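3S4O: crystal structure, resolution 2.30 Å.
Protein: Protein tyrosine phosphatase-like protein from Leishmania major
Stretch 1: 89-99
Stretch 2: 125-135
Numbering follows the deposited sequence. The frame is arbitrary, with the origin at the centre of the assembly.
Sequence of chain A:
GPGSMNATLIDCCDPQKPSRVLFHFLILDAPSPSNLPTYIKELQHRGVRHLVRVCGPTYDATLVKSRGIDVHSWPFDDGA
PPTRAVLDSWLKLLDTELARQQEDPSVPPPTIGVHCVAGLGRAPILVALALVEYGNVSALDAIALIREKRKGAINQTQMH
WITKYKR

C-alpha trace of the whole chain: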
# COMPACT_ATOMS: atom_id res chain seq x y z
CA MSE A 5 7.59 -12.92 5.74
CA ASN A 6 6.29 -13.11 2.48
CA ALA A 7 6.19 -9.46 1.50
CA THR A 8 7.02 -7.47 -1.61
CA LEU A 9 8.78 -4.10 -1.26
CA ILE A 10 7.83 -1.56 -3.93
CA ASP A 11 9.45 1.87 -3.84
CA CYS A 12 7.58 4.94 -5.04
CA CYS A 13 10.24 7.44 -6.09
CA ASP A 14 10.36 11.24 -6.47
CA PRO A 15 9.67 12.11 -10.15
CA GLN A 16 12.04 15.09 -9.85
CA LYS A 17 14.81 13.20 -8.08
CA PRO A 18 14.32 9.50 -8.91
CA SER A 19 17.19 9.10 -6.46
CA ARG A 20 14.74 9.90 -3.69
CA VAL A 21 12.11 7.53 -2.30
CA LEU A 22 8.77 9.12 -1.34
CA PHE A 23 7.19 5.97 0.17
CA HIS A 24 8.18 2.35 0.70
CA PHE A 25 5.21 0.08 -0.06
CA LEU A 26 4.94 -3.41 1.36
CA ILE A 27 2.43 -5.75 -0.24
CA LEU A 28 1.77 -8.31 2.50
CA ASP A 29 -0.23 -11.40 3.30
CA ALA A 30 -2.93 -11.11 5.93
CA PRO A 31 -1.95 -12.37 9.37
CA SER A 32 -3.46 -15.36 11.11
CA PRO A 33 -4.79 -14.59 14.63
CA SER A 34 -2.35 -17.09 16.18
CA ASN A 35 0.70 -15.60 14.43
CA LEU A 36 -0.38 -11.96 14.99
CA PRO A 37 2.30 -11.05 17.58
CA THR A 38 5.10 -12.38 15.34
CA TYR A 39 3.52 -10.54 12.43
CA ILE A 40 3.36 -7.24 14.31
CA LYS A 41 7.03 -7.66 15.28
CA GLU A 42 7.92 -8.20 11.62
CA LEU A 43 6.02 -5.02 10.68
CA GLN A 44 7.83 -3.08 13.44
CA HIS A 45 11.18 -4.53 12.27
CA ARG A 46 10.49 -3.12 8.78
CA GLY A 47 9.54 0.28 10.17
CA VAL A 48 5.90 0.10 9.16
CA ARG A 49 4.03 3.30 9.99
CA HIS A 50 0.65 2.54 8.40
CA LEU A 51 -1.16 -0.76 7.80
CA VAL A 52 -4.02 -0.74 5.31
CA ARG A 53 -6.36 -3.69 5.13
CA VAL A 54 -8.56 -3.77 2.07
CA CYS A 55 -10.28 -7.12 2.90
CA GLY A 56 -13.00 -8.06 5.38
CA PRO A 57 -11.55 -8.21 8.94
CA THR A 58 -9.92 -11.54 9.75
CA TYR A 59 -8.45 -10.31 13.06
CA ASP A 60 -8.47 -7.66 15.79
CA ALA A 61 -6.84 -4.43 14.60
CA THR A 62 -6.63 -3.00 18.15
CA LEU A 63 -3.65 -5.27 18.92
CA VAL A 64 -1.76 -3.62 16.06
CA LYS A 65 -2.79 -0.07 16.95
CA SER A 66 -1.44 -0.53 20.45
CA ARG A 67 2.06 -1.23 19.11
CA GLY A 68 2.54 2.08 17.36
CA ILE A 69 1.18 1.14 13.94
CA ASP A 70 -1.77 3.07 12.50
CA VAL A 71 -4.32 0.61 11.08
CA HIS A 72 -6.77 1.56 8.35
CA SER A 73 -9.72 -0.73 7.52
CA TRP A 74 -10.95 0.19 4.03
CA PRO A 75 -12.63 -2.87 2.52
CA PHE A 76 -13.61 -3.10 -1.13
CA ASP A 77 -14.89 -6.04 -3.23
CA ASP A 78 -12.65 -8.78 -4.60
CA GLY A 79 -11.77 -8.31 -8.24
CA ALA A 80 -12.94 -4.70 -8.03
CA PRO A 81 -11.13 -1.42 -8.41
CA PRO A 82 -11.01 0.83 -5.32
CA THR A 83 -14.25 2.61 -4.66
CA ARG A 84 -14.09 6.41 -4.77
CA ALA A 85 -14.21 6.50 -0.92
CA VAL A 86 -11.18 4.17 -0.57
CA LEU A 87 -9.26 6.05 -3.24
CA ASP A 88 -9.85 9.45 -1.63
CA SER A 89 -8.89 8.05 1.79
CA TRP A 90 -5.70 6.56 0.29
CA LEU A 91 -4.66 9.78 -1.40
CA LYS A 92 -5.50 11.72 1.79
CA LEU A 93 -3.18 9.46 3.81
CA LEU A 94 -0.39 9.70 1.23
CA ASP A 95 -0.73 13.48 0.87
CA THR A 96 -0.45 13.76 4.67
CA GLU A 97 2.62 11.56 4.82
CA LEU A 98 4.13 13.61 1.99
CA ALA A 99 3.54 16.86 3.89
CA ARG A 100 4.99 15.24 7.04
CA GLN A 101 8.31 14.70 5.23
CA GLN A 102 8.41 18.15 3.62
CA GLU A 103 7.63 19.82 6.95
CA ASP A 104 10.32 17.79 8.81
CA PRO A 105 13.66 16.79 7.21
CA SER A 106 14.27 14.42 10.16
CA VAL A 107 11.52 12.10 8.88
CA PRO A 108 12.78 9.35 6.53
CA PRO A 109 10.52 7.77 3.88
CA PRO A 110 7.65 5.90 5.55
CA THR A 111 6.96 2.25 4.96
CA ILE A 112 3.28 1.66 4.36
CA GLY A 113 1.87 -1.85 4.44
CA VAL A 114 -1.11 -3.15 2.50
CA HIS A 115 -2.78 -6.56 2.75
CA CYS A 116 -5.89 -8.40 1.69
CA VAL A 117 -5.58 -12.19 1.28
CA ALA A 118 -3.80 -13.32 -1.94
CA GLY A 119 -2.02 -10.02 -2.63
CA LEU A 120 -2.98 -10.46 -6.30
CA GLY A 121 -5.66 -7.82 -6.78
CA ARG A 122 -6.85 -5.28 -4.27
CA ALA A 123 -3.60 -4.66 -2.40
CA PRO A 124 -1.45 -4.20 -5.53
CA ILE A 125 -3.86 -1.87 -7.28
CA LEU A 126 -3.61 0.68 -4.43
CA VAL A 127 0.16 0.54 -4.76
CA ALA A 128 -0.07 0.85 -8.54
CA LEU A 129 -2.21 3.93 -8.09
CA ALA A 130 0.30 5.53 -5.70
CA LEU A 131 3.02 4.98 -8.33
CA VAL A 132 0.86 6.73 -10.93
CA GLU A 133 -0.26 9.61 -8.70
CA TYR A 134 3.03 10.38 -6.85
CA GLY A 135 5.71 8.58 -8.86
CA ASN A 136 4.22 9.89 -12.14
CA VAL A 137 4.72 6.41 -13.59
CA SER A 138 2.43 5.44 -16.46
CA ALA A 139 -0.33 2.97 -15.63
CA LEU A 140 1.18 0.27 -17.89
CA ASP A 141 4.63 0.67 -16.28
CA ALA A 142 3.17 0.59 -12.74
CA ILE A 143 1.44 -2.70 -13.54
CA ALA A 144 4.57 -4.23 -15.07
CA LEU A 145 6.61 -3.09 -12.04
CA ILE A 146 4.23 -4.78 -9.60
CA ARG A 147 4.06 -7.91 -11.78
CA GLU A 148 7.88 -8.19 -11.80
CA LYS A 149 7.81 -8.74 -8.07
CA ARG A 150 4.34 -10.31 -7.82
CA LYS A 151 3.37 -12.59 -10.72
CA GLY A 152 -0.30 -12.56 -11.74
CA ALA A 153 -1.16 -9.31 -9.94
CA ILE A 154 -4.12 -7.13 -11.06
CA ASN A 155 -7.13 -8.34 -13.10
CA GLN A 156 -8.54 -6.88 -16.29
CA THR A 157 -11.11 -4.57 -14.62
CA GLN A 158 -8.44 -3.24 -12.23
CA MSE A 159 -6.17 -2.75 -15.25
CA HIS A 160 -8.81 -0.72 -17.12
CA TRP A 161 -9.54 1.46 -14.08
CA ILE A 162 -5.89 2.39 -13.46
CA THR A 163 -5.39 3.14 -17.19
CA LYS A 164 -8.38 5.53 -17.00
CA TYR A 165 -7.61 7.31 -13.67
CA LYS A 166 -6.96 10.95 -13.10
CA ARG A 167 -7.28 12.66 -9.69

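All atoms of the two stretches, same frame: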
# COMPACT_ATOMS: atom_id res chain seq x y z
N SER A 89 -9.49 8.27 0.47
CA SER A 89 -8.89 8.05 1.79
C SER A 89 -7.40 7.73 1.66
O SER A 89 -6.60 8.14 2.48
CB SER A 89 -9.60 6.92 2.53
OG SER A 89 -10.83 7.37 3.12
N TRP A 90 -7.07 6.98 0.61
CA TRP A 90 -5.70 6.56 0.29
C TRP A 90 -4.86 7.75 -0.08
O TRP A 90 -3.78 7.95 0.47
CB TRP A 90 -5.74 5.55 -0.86
CG TRP A 90 -4.44 4.93 -1.37
CD1 TRP A 90 -4.07 4.83 -2.67
CD2 TRP A 90 -3.44 4.23 -0.62
NE1 TRP A 90 -2.87 4.17 -2.78
CE2 TRP A 90 -2.46 3.79 -1.53
CE3 TRP A 90 -3.25 3.95 0.73
CZ2 TRP A 90 -1.33 3.07 -1.13
CZ3 TRP A 90 -2.11 3.25 1.13
CH2 TRP A 90 -1.18 2.82 0.20
N LEU A 91 -5.38 8.58 -0.99
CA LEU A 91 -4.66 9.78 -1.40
C LEU A 91 -4.52 10.76 -0.23
O LEU A 91 -3.49 11.43 -0.10
CB LEU A 91 -5.36 10.47 -2.58
CG LEU A 91 -5.49 9.73 -3.92
CD1 LEU A 91 -6.44 10.53 -4.86
CD2 LEU A 91 -4.16 9.50 -4.57
N LYS A 92 -5.55 10.83 0.62
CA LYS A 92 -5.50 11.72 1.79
C LYS A 92 -4.35 11.32 2.72
O LYS A 92 -3.58 12.17 3.17
CB LYS A 92 -6.82 11.71 2.58
CG LYS A 92 -6.79 12.58 3.86
CD LYS A 92 -6.75 14.07 3.54
CE LYS A 92 -6.84 14.93 4.78
NZ LYS A 92 -7.38 16.30 4.49
N LEU A 93 -4.25 10.02 2.99
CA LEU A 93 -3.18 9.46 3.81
C LEU A 93 -1.79 9.73 3.20
O LEU A 93 -0.86 10.11 3.90
CB LEU A 93 -3.38 7.94 3.97
CG LEU A 93 -2.26 7.12 4.62
CD1 LEU A 93 -2.06 7.49 6.09
CD2 LEU A 93 -2.53 5.64 4.48
N LEU A 94 -1.67 9.52 1.90
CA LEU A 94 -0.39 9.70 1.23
C LEU A 94 0.02 11.17 1.12
O LEU A 94 1.19 11.50 1.28
CB LEU A 94 -0.42 9.02 -0.16
CG LEU A 94 -0.59 7.49 -0.12
CD1 LEU A 94 -0.42 6.85 -1.50
CD2 LEU A 94 0.35 6.82 0.87
N ASP A 95 -0.94 12.04 0.86
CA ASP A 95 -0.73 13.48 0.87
C ASP A 95 -0.21 13.92 2.25
O ASP A 95 0.68 14.75 2.34
CB ASP A 95 -2.03 14.26 0.58
CG ASP A 95 -2.47 14.18 -0.89
OD1 ASP A 95 -1.71 13.65 -1.74
OD2 ASP A 95 -3.61 14.63 -1.19
N THR A 96 -0.78 13.35 3.30
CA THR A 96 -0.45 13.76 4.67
C THR A 96 0.95 13.31 5.02
O THR A 96 1.72 14.05 5.62
CB THR A 96 -1.46 13.17 5.69
OG1 THR A 96 -2.78 13.63 5.37
CG2 THR A 96 -1.11 13.58 7.11
N GLU A 97 1.28 12.10 4.60
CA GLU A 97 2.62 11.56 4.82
C GLU A 97 3.66 12.35 4.02
O GLU A 97 4.79 12.55 4.47
CB GLU A 97 2.66 10.07 4.45
CG GLU A 97 2.12 9.12 5.53
CD GLU A 97 2.82 9.30 6.88
OE1 GLU A 97 4.07 9.26 6.91
OE2 GLU A 97 2.13 9.51 7.90
N LEU A 98 3.25 12.81 2.85
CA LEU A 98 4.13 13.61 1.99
C LEU A 98 4.42 14.96 2.62
O LEU A 98 5.55 15.44 2.59
CB LEU A 98 3.49 13.81 0.62
CG LEU A 98 4.39 14.36 -0.48
CD1 LEU A 98 5.63 13.49 -0.66
CD2 LEU A 98 3.58 14.43 -1.79
N ALA A 99 3.38 15.58 3.19
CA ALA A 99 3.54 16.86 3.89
C ALA A 99 4.36 16.69 5.17
O ALA A 99 5.09 17.59 5.56
CB ALA A 99 2.17 17.48 4.21
N ILE A 125 -3.34 -2.96 -6.47
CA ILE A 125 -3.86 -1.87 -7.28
C ILE A 125 -3.78 -0.54 -6.55
O ILE A 125 -3.62 0.47 -7.20
CB ILE A 125 -5.25 -2.14 -7.89
CG1 ILE A 125 -5.29 -1.42 -9.25
CG2 ILE A 125 -6.37 -1.71 -6.95
CD1 ILE A 125 -6.59 -1.44 -9.94
N LEU A 126 -3.84 -0.55 -5.22
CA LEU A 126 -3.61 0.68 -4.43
C LEU A 126 -2.18 1.16 -4.60
O LEU A 126 -1.92 2.36 -4.69
CB LEU A 126 -3.87 0.45 -2.94
CG LEU A 126 -5.33 0.62 -2.47
CD1 LEU A 126 -5.31 0.90 -0.98
CD2 LEU A 126 -6.10 1.72 -3.21
N VAL A 127 -1.26 0.21 -4.60
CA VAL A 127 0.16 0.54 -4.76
C VAL A 127 0.40 1.08 -6.15
O VAL A 127 1.06 2.10 -6.32
CB VAL A 127 1.05 -0.66 -4.46
CG1 VAL A 127 2.48 -0.39 -4.86
CG2 VAL A 127 0.95 -1.01 -2.99
N ALA A 128 -0.18 0.42 -7.15
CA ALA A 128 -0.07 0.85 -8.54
C ALA A 128 -0.53 2.29 -8.66
O ALA A 128 0.12 3.11 -9.30
CB ALA A 128 -0.91 -0.05 -9.43
N LEU A 129 -1.65 2.60 -8.03
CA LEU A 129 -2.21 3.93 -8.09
C LEU A 129 -1.29 4.98 -7.47
O LEU A 129 -1.21 6.09 -7.98
CB LEU A 129 -3.53 3.97 -7.35
CG LEU A 129 -4.13 5.39 -7.25
CD1 LEU A 129 -4.93 5.73 -8.49
CD2 LEU A 129 -4.93 5.55 -6.00
N ALA A 130 -0.66 4.63 -6.35
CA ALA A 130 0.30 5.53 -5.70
C ALA A 130 1.46 5.84 -6.64
O ALA A 130 1.91 6.99 -6.72
CB ALA A 130 0.82 4.93 -4.39
N LEU A 131 1.93 4.82 -7.36
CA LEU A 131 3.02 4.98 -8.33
C LEU A 131 2.61 5.95 -9.45
O LEU A 131 3.43 6.75 -9.91
CB LEU A 131 3.43 3.64 -8.96
CG LEU A 131 4.18 2.63 -8.09
CD1 LEU A 131 4.33 1.31 -8.85
CD2 LEU A 131 5.54 3.13 -7.69
N VAL A 132 1.37 5.86 -9.88
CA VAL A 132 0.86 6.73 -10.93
C VAL A 132 0.70 8.16 -10.40
O VAL A 132 1.15 9.11 -11.04
CB VAL A 132 -0.47 6.26 -11.50
CG1 VAL A 132 -1.07 7.33 -12.41
CG2 VAL A 132 -0.29 4.95 -12.26
N GLU A 133 0.08 8.30 -9.24
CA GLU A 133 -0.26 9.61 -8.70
C GLU A 133 0.97 10.39 -8.22
O GLU A 133 1.09 11.58 -8.49
CB GLU A 133 -1.27 9.48 -7.55
CG GLU A 133 -1.79 10.79 -6.97
CD GLU A 133 -2.22 11.79 -8.00
OE1 GLU A 133 -2.92 11.38 -8.97
OE2 GLU A 133 -1.85 12.98 -7.84
N TYR A 134 1.87 9.72 -7.50
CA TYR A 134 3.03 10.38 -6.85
C TYR A 134 4.35 10.12 -7.57
O TYR A 134 5.20 11.00 -7.63
CB TYR A 134 3.13 9.98 -5.37
CG TYR A 134 1.88 10.31 -4.59
CD1 TYR A 134 1.60 11.62 -4.19
CD2 TYR A 134 0.95 9.32 -4.28
CE1 TYR A 134 0.44 11.93 -3.50
CE2 TYR A 134 -0.20 9.62 -3.60
CZ TYR A 134 -0.46 10.92 -3.21
OH TYR A 134 -1.62 11.21 -2.52
N GLY A 135 4.51 8.92 -8.10
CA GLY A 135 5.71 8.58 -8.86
C GLY A 135 5.67 9.06 -10.30
O GLY A 135 6.68 9.06 -10.98

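Two helical segments cross at 54° in a mainly apolar contact that is secured at each end by an aromatic side chain, Trp90 from the first stretch and Tyr134 from the second, each making a hydrogen bond across the interface. The helix axes approach no closer than 11.1 Å, so the gap is bridged by side chains, and together the two stretches bury 471 Å². Trp90 and Tyr134 contribute the largest areas, 108 and 109 Å².

Trp90, with chi1 in the t rotamer, directs its indole at the second helix. Trp90 NE1 donates a hydrogen bond to Leu126 O at 2.8 Å, with an N-H...acceptor angle of 135°. Leu126 O also accepts the helical hydrogen bond from Ala130 N (3.1 Å), so the indole joins an acceptor already in use within the helix. Leu126 CD2 lies over one face of the Trp90 indole, 4.0 Å from the centroid of its five-membered ring and 21° off its normal, a CH-pi arrangement. Leu129 CD2 instead meets the ring at its edge, 3.5 Å from Trp90 CD1. Tryptophan suits this buried site because it combines a broad apolar surface with one polar N-H, and that group finds its acceptor here.

Between the aromatic anchors the packing is aliphatic. Leu94 CD1 comes within 3.7 Å of Ala130 CB; the short alanine side chain points toward the first helix and accommodates the leucine. The CA-to-CB bond of Leu91 runs sideways, but its end comes nearer to the second stretch: CD2 lies 4.3 Å from Leu129 CD2 and 3.6 Å from Glu133 CG. The glutamate thus offers a methylene to the leucine, while its carboxylate oxygens are hydrogen-bonded elsewhere in the structure.

Tyr134 follows the last helical residue of stretch 2, and Tyr134 N still donates a hydrogen bond to Ala130 O at 2.8 Å. With chi1 in the m rotamer, its side chain reaches across to the first helix, where Tyr134 OH donates a short hydrogen bond of 2.6 Å to Asp95 OD1. The CA-to-CB bond of Asp95 points sideways relative to the second stretch, but the end of the side chain comes nearer, and OD1 meets the tyrosine at its edge, near the plane of the ring. Apolar side chains line the approach to the hydroxyl: Leu94 CD1 is 3.5 Å from Tyr134 CE2, Leu91 CD2 is 4.1 Å from the same CE2, and Leu98 CD2 is 4.2 Å from Tyr134 CD1. Tyrosine therefore serves both needs, burying its ring among leucines while carrying its hydroxyl to the carboxylate of Asp95, a partly exposed residue.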